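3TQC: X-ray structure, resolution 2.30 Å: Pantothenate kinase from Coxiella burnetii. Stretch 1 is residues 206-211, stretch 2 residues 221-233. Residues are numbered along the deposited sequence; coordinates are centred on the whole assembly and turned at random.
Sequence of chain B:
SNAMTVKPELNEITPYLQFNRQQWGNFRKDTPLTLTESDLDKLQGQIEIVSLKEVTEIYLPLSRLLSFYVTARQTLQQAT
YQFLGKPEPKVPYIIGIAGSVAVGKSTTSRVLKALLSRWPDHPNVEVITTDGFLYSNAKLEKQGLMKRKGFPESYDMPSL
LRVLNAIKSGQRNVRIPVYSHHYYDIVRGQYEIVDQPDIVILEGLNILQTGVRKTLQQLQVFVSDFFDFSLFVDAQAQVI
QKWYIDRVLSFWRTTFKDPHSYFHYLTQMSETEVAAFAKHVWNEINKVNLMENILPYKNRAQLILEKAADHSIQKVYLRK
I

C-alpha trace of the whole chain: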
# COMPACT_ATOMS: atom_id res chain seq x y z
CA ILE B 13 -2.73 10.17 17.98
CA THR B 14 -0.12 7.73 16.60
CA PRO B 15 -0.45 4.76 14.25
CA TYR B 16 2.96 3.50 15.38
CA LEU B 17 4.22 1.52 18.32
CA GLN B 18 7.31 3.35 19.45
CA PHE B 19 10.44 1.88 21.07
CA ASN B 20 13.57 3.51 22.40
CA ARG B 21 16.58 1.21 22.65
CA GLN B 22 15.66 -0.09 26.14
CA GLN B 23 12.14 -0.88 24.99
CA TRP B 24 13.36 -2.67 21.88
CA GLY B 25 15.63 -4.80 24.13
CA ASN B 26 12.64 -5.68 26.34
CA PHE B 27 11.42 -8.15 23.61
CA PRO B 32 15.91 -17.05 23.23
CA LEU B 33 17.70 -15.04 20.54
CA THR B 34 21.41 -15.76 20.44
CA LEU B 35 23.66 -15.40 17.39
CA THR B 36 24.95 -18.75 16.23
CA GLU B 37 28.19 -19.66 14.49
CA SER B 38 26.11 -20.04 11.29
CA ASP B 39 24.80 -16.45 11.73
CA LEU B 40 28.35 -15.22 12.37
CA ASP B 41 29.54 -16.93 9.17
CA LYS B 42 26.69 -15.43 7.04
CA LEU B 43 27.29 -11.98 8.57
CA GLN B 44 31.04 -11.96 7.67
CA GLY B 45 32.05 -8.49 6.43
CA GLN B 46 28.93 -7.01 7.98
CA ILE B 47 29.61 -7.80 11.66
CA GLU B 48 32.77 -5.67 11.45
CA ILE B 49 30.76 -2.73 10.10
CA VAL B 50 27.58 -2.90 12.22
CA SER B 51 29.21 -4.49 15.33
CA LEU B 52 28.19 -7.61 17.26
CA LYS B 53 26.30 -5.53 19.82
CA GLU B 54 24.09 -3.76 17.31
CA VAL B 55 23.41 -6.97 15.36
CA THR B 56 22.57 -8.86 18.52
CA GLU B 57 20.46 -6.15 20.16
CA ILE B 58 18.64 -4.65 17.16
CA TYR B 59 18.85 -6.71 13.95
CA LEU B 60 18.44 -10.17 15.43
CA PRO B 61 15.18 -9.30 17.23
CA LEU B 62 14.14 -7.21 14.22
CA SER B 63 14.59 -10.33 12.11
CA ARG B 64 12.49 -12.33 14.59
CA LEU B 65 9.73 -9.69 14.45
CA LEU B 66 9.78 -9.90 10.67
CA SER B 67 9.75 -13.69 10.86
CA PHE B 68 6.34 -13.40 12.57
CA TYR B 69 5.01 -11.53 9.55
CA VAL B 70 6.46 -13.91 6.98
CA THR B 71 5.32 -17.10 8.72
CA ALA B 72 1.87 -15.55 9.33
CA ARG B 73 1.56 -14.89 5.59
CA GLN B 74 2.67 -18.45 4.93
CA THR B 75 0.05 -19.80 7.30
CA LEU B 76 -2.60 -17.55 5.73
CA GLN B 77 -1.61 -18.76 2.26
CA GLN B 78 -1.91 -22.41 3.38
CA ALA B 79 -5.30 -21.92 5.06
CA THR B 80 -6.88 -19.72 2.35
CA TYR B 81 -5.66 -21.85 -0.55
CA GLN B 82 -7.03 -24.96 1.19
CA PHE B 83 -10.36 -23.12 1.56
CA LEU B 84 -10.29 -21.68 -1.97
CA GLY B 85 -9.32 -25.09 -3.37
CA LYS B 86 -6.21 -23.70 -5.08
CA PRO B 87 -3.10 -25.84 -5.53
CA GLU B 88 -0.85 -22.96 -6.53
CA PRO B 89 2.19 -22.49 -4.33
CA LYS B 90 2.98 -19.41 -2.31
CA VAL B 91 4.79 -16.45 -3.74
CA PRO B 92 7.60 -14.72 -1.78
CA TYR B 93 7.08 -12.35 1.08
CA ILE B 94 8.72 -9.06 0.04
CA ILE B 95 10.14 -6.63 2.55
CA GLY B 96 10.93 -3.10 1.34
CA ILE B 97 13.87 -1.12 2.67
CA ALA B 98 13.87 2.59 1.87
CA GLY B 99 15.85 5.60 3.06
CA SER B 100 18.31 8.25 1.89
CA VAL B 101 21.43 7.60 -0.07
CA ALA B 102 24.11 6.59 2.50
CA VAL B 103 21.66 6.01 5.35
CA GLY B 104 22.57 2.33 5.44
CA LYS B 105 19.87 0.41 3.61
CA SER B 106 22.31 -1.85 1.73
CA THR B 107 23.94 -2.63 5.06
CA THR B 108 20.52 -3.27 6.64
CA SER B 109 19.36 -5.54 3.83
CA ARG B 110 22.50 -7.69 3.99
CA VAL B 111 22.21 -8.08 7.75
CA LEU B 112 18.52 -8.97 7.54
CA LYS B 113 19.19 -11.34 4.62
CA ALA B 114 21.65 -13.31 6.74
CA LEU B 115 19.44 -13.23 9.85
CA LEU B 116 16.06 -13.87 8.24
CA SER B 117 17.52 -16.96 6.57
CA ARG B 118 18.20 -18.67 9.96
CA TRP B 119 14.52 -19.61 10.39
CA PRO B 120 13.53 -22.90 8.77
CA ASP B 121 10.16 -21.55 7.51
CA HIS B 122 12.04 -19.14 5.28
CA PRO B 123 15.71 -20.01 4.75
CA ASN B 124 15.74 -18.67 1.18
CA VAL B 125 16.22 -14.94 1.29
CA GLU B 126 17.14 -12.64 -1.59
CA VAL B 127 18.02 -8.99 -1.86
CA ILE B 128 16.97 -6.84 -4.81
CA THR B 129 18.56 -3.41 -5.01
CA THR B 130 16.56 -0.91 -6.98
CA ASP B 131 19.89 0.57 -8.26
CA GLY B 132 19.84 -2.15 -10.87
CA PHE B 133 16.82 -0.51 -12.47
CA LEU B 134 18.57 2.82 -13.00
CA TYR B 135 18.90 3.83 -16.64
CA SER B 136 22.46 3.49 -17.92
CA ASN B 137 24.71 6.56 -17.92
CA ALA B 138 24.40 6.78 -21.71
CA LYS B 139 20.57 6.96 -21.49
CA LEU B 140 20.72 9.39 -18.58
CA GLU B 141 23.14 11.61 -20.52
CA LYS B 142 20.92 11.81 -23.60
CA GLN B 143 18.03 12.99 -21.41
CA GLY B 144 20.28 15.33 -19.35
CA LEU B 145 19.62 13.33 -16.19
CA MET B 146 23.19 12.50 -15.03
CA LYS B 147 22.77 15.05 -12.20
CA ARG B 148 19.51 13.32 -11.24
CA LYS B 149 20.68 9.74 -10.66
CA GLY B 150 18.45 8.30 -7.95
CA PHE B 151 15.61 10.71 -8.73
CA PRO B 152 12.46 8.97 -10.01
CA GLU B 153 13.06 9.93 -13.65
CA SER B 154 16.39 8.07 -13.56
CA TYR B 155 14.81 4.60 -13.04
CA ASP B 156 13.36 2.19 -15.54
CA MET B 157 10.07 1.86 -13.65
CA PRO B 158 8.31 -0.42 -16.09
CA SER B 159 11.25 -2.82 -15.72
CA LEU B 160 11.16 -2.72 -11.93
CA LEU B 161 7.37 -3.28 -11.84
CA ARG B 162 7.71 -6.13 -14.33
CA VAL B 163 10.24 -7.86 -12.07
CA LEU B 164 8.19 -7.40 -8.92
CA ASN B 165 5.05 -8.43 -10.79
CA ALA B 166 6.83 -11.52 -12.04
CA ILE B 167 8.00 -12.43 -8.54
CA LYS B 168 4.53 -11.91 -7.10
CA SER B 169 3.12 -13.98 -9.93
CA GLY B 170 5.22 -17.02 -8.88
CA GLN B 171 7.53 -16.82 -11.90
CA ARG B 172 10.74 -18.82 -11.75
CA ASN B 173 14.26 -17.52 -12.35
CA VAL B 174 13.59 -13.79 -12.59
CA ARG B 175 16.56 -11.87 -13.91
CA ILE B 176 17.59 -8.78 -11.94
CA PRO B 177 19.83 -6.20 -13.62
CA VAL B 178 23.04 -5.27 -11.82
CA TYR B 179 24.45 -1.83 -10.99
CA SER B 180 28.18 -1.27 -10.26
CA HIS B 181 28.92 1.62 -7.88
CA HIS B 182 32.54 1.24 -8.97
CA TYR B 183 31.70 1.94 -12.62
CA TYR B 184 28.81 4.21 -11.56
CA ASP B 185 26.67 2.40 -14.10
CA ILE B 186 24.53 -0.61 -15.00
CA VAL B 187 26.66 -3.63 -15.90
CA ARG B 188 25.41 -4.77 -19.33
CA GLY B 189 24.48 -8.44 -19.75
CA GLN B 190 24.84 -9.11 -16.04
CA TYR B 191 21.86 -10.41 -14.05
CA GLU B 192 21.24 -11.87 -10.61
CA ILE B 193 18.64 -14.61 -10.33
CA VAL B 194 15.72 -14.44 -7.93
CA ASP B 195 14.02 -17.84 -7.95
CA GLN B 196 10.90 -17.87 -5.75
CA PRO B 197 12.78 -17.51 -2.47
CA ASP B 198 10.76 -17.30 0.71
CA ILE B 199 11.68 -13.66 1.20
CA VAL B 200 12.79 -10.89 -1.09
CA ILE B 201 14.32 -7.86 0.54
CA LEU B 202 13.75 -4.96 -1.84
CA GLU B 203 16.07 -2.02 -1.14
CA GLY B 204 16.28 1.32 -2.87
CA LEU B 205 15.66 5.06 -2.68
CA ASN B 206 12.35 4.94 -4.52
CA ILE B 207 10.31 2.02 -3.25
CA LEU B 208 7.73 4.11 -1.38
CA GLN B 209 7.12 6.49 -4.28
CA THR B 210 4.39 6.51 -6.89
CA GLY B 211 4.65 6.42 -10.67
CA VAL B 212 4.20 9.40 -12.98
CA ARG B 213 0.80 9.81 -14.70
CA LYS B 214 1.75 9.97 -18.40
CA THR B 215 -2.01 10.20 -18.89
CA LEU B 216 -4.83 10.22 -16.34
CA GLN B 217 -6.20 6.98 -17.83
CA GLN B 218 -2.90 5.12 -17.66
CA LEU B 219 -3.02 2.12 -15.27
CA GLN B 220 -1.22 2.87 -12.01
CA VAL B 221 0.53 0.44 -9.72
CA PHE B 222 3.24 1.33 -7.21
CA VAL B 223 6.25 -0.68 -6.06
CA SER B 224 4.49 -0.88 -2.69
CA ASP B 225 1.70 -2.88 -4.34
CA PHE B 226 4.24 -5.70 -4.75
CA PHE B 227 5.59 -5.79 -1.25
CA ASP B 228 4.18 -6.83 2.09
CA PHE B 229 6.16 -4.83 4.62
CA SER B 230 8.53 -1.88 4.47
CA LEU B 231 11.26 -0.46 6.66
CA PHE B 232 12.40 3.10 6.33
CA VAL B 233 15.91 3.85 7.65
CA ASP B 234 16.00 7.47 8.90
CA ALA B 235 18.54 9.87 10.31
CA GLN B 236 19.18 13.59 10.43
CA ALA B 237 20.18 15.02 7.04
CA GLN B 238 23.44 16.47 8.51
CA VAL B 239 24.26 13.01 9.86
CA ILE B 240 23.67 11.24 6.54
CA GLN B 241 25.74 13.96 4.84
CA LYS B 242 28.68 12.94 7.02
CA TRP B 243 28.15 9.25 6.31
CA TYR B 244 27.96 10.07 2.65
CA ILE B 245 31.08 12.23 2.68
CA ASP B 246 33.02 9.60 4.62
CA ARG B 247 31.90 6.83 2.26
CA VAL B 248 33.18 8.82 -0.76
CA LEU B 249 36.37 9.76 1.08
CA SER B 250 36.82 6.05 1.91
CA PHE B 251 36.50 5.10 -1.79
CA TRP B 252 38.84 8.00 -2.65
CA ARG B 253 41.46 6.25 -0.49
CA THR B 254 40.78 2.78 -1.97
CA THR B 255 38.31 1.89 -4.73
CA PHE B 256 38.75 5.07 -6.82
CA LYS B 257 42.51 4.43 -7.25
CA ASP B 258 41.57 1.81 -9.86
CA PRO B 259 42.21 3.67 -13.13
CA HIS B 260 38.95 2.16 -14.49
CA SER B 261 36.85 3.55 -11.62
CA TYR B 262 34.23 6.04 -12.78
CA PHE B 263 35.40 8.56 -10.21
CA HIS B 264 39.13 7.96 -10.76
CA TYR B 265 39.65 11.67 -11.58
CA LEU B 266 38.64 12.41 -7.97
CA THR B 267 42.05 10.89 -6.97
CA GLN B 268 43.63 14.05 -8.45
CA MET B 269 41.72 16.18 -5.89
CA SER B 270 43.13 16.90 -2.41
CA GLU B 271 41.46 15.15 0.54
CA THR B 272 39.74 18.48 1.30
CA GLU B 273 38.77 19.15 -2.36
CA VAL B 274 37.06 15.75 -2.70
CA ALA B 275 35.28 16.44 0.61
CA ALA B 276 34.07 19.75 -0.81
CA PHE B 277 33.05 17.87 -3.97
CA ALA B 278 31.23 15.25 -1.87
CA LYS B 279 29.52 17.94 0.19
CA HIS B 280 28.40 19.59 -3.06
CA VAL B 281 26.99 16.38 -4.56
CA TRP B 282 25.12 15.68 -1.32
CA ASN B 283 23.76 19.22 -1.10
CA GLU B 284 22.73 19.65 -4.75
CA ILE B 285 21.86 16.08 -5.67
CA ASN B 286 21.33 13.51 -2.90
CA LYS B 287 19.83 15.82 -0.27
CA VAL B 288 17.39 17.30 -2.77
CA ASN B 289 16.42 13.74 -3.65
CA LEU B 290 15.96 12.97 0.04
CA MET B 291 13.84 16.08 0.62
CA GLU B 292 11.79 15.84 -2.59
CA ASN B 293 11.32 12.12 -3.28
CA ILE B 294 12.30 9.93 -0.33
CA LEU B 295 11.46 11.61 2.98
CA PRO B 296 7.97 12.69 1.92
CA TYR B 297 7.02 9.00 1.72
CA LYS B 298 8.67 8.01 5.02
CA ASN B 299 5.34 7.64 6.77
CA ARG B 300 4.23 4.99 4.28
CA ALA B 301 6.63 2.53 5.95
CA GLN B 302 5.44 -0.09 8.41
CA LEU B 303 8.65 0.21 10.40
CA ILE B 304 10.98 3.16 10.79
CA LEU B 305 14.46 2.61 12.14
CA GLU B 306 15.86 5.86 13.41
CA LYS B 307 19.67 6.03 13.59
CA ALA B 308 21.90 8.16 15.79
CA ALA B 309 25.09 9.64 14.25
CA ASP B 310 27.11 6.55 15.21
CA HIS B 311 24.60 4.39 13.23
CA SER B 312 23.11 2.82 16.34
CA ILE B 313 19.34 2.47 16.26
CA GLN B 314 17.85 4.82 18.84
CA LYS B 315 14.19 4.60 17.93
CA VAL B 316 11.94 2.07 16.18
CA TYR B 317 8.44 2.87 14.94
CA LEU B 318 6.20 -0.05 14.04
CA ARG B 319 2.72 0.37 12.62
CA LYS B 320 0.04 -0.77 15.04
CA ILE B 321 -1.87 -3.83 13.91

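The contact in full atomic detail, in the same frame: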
# COMPACT_ATOMS: atom_id res chain seq x y z
N ASN B 206 13.61 4.53 -3.89
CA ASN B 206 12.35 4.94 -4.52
C ASN B 206 11.16 4.03 -4.26
O ASN B 206 10.15 4.17 -4.93
CB ASN B 206 12.55 5.04 -6.03
CG ASN B 206 13.06 3.73 -6.65
OD1 ASN B 206 13.68 2.92 -5.97
ND2 ASN B 206 12.82 3.54 -7.94
N ILE B 207 11.29 3.10 -3.33
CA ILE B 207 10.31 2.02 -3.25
C ILE B 207 8.97 2.43 -2.66
O ILE B 207 8.00 1.69 -2.79
CB ILE B 207 10.82 0.82 -2.46
CG1 ILE B 207 11.23 1.23 -1.05
CG2 ILE B 207 11.95 0.17 -3.22
CD1 ILE B 207 11.24 0.07 -0.06
N LEU B 208 8.94 3.59 -2.00
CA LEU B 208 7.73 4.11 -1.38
C LEU B 208 7.04 5.18 -2.25
O LEU B 208 6.00 5.71 -1.88
CB LEU B 208 8.07 4.68 -0.02
CG LEU B 208 8.71 3.67 0.91
CD1 LEU B 208 8.95 4.22 2.30
CD2 LEU B 208 7.85 2.41 0.97
N GLN B 209 7.64 5.47 -3.39
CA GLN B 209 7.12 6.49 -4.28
C GLN B 209 6.00 5.96 -5.14
O GLN B 209 5.68 4.77 -5.12
CB GLN B 209 8.24 7.00 -5.18
CG GLN B 209 9.37 7.67 -4.43
CD GLN B 209 10.55 7.98 -5.34
OE1 GLN B 209 10.46 7.85 -6.57
NE2 GLN B 209 11.65 8.41 -4.75
N THR B 210 5.40 6.86 -5.91
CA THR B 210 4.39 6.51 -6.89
C THR B 210 4.95 6.76 -8.27
O THR B 210 5.95 7.45 -8.43
CB THR B 210 3.15 7.37 -6.71
OG1 THR B 210 3.54 8.75 -6.70
CG2 THR B 210 2.45 7.04 -5.40
N GLY B 211 4.27 6.22 -9.28
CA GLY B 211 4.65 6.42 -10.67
C GLY B 211 4.15 7.76 -11.19
O GLY B 211 3.30 8.41 -10.56
N VAL B 221 0.12 1.28 -10.83
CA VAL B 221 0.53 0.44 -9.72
C VAL B 221 1.85 1.01 -9.19
O VAL B 221 2.65 1.56 -9.94
CB VAL B 221 0.74 -1.04 -10.13
CG1 VAL B 221 1.59 -1.14 -11.40
CG2 VAL B 221 1.40 -1.82 -9.02
N PHE B 222 2.04 0.87 -7.89
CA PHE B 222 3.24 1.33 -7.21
C PHE B 222 4.07 0.13 -6.80
O PHE B 222 3.54 -0.96 -6.67
CB PHE B 222 2.86 2.12 -5.97
CG PHE B 222 1.78 3.11 -6.20
CD1 PHE B 222 1.77 3.89 -7.34
CD2 PHE B 222 0.78 3.30 -5.27
CE1 PHE B 222 0.78 4.81 -7.56
CE2 PHE B 222 -0.21 4.23 -5.48
CZ PHE B 222 -0.20 4.98 -6.63
N VAL B 223 5.36 0.36 -6.59
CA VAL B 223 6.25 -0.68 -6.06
C VAL B 223 5.66 -1.28 -4.79
O VAL B 223 5.69 -2.50 -4.62
CB VAL B 223 7.67 -0.11 -5.77
CG1 VAL B 223 8.51 -1.12 -5.03
CG2 VAL B 223 8.35 0.33 -7.07
N SER B 224 5.11 -0.43 -3.93
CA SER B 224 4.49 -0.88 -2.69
C SER B 224 3.34 -1.88 -2.89
O SER B 224 3.01 -2.66 -1.98
CB SER B 224 4.01 0.31 -1.87
OG SER B 224 2.90 0.93 -2.48
N ASP B 225 2.74 -1.89 -4.07
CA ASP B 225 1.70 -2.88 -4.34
C ASP B 225 2.26 -4.29 -4.53
O ASP B 225 1.50 -5.26 -4.53
CB ASP B 225 0.84 -2.46 -5.53
CG ASP B 225 0.11 -1.14 -5.28
OD1 ASP B 225 0.18 -0.24 -6.12
OD2 ASP B 225 -0.54 -1.01 -4.23
N PHE B 226 3.59 -4.40 -4.62
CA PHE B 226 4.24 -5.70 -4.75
C PHE B 226 5.04 -6.12 -3.54
O PHE B 226 5.69 -7.18 -3.55
CB PHE B 226 5.12 -5.71 -5.98
CG PHE B 226 4.36 -5.60 -7.22
CD1 PHE B 226 4.32 -4.42 -7.92
CD2 PHE B 226 3.63 -6.68 -7.68
CE1 PHE B 226 3.58 -4.31 -9.08
CE2 PHE B 226 2.89 -6.58 -8.82
CZ PHE B 226 2.87 -5.40 -9.53
N PHE B 227 4.97 -5.35 -2.48
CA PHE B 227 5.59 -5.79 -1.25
C PHE B 227 4.62 -5.82 -0.09
O PHE B 227 3.54 -5.25 -0.14
CB PHE B 227 6.91 -5.05 -0.94
CG PHE B 227 6.79 -3.57 -0.67
CD1 PHE B 227 5.98 -3.08 0.34
CD2 PHE B 227 7.58 -2.68 -1.37
CE1 PHE B 227 5.93 -1.70 0.63
CE2 PHE B 227 7.52 -1.30 -1.11
CZ PHE B 227 6.70 -0.81 -0.10
N ASP B 228 5.04 -6.52 0.96
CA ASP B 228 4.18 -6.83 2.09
C ASP B 228 4.46 -5.99 3.33
O ASP B 228 3.60 -5.79 4.18
CB ASP B 228 4.38 -8.31 2.40
CG ASP B 228 4.02 -9.18 1.24
OD1 ASP B 228 2.81 -9.44 1.11
OD2 ASP B 228 4.92 -9.57 0.45
N PHE B 229 5.69 -5.50 3.43
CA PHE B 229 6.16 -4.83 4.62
C PHE B 229 7.29 -3.92 4.18
O PHE B 229 8.06 -4.28 3.30
CB PHE B 229 6.69 -5.88 5.57
CG PHE B 229 6.96 -5.37 6.95
CD1 PHE B 229 6.06 -5.60 7.97
CD2 PHE B 229 8.14 -4.70 7.24
CE1 PHE B 229 6.33 -5.13 9.27
CE2 PHE B 229 8.41 -4.23 8.51
CZ PHE B 229 7.51 -4.44 9.53
N SER B 230 7.41 -2.76 4.79
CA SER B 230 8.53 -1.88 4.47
C SER B 230 9.14 -1.28 5.70
O SER B 230 8.44 -0.96 6.66
CB SER B 230 8.07 -0.76 3.54
OG SER B 230 6.98 -0.09 4.13
N LEU B 231 10.46 -1.14 5.65
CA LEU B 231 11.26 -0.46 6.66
C LEU B 231 11.74 0.81 6.02
O LEU B 231 12.12 0.81 4.86
CB LEU B 231 12.51 -1.26 7.02
CG LEU B 231 12.46 -2.55 7.85
CD1 LEU B 231 11.91 -3.71 7.04
CD2 LEU B 231 13.86 -2.86 8.33
N PHE B 232 11.75 1.89 6.78
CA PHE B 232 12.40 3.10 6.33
C PHE B 232 13.54 3.36 7.32
O PHE B 232 13.31 3.38 8.51
CB PHE B 232 11.43 4.27 6.28
CG PHE B 232 12.01 5.54 5.71
CD1 PHE B 232 11.74 5.92 4.41
CD2 PHE B 232 12.80 6.37 6.49
CE1 PHE B 232 12.25 7.09 3.89
CE2 PHE B 232 13.31 7.54 5.98
CZ PHE B 232 13.04 7.90 4.67
N VAL B 233 14.76 3.51 6.81
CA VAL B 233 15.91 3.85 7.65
C VAL B 233 16.09 5.38 7.60
O VAL B 233 16.19 5.96 6.52
CB VAL B 233 17.17 3.12 7.19
CG1 VAL B 233 18.36 3.49 8.10
CG2 VAL B 233 16.91 1.60 7.16
O HOH W 1 5.56 2.67 -3.68
O HOH W 2 6.11 3.17 -7.25

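The two stretches bury 453 Å² between them without a single direct hydrogen bond; the contact rests on apolar packing and on two waters that join the backbones. Stretch 1 has no regular helix or strand, but Asn-206 to Gln-209 form a type I beta turn, closed by Gln-209 N donating to Asn-206 O at 3.2 Å. Stretch 2 begins as loop, passes through a 3-10 segment at 223-225 and enters a strand at Phe-229. The two stretches come closest, by CA, at Thr-210 and Phe-222, whose CA atoms lie 5.3 Å apart, and at Ile-207 and Val-223, 5.6 Å apart by CA.

Ile-207, with 76 Å² covered, contributes through both backbone and side chain. Its CB lies 4.0 Å from Val-223 CG1, and its CD1 lies 4.1 Å from Phe-227 CE2, both van der Waals distances between apolar groups. Its carbonyl O approaches the edge of the Phe-227 ring, 3.5 Å from CE2, where the ring carries its hydrogens. The same oxygen is 3.8 Å from Ser-224 N, and water 1 bridges this gap: it donates to Ile-207 O at 2.8 Å and to Gln-209 O at 2.5 Å, and accepts from Ser-224 N at 3.1 Å. Water 2 adds a second link, donating to Gln-209 O at 2.7 Å and accepting from Val-223 N at 3.0 Å. Gln-209 O thus receives both waters, tying the turn to the start of the 3-10 segment.

Leu-208 (72 Å²) has its CA-to-CB bond directed away from stretch 2, yet with chi1 at m and chi2 at t the end of the side chain comes nearer. Its two methyls meet different rings: CD2 lies 3.6 Å from Phe-227 CZ and CD1 lies 3.9 Å from Phe-232 CD1, each at the ring edge. CD2 also lies 4.1 Å from Ser-230 CB, so this leucine reaches the strand as well as the loop before it.

The CA-to-CB bond of Phe-222 (62 Å²) is directed toward stretch 1, and the ring offers a face to Thr-210. The methyl CG2 of Thr-210 sits 3.6 Å from the centroid of the Phe-222 ring, only 14° off the ring normal, which identifies a CH-pi contact between a weakly polarised methyl and the aromatic cloud. The backbone of Phe-222 is anchored within its own stretch: Phe-222 N donates to Asp-225 OD1 at 2.8 Å with an angle of 170°, and Phe-222 O accepts from Asp-225 N at 2.9 Å.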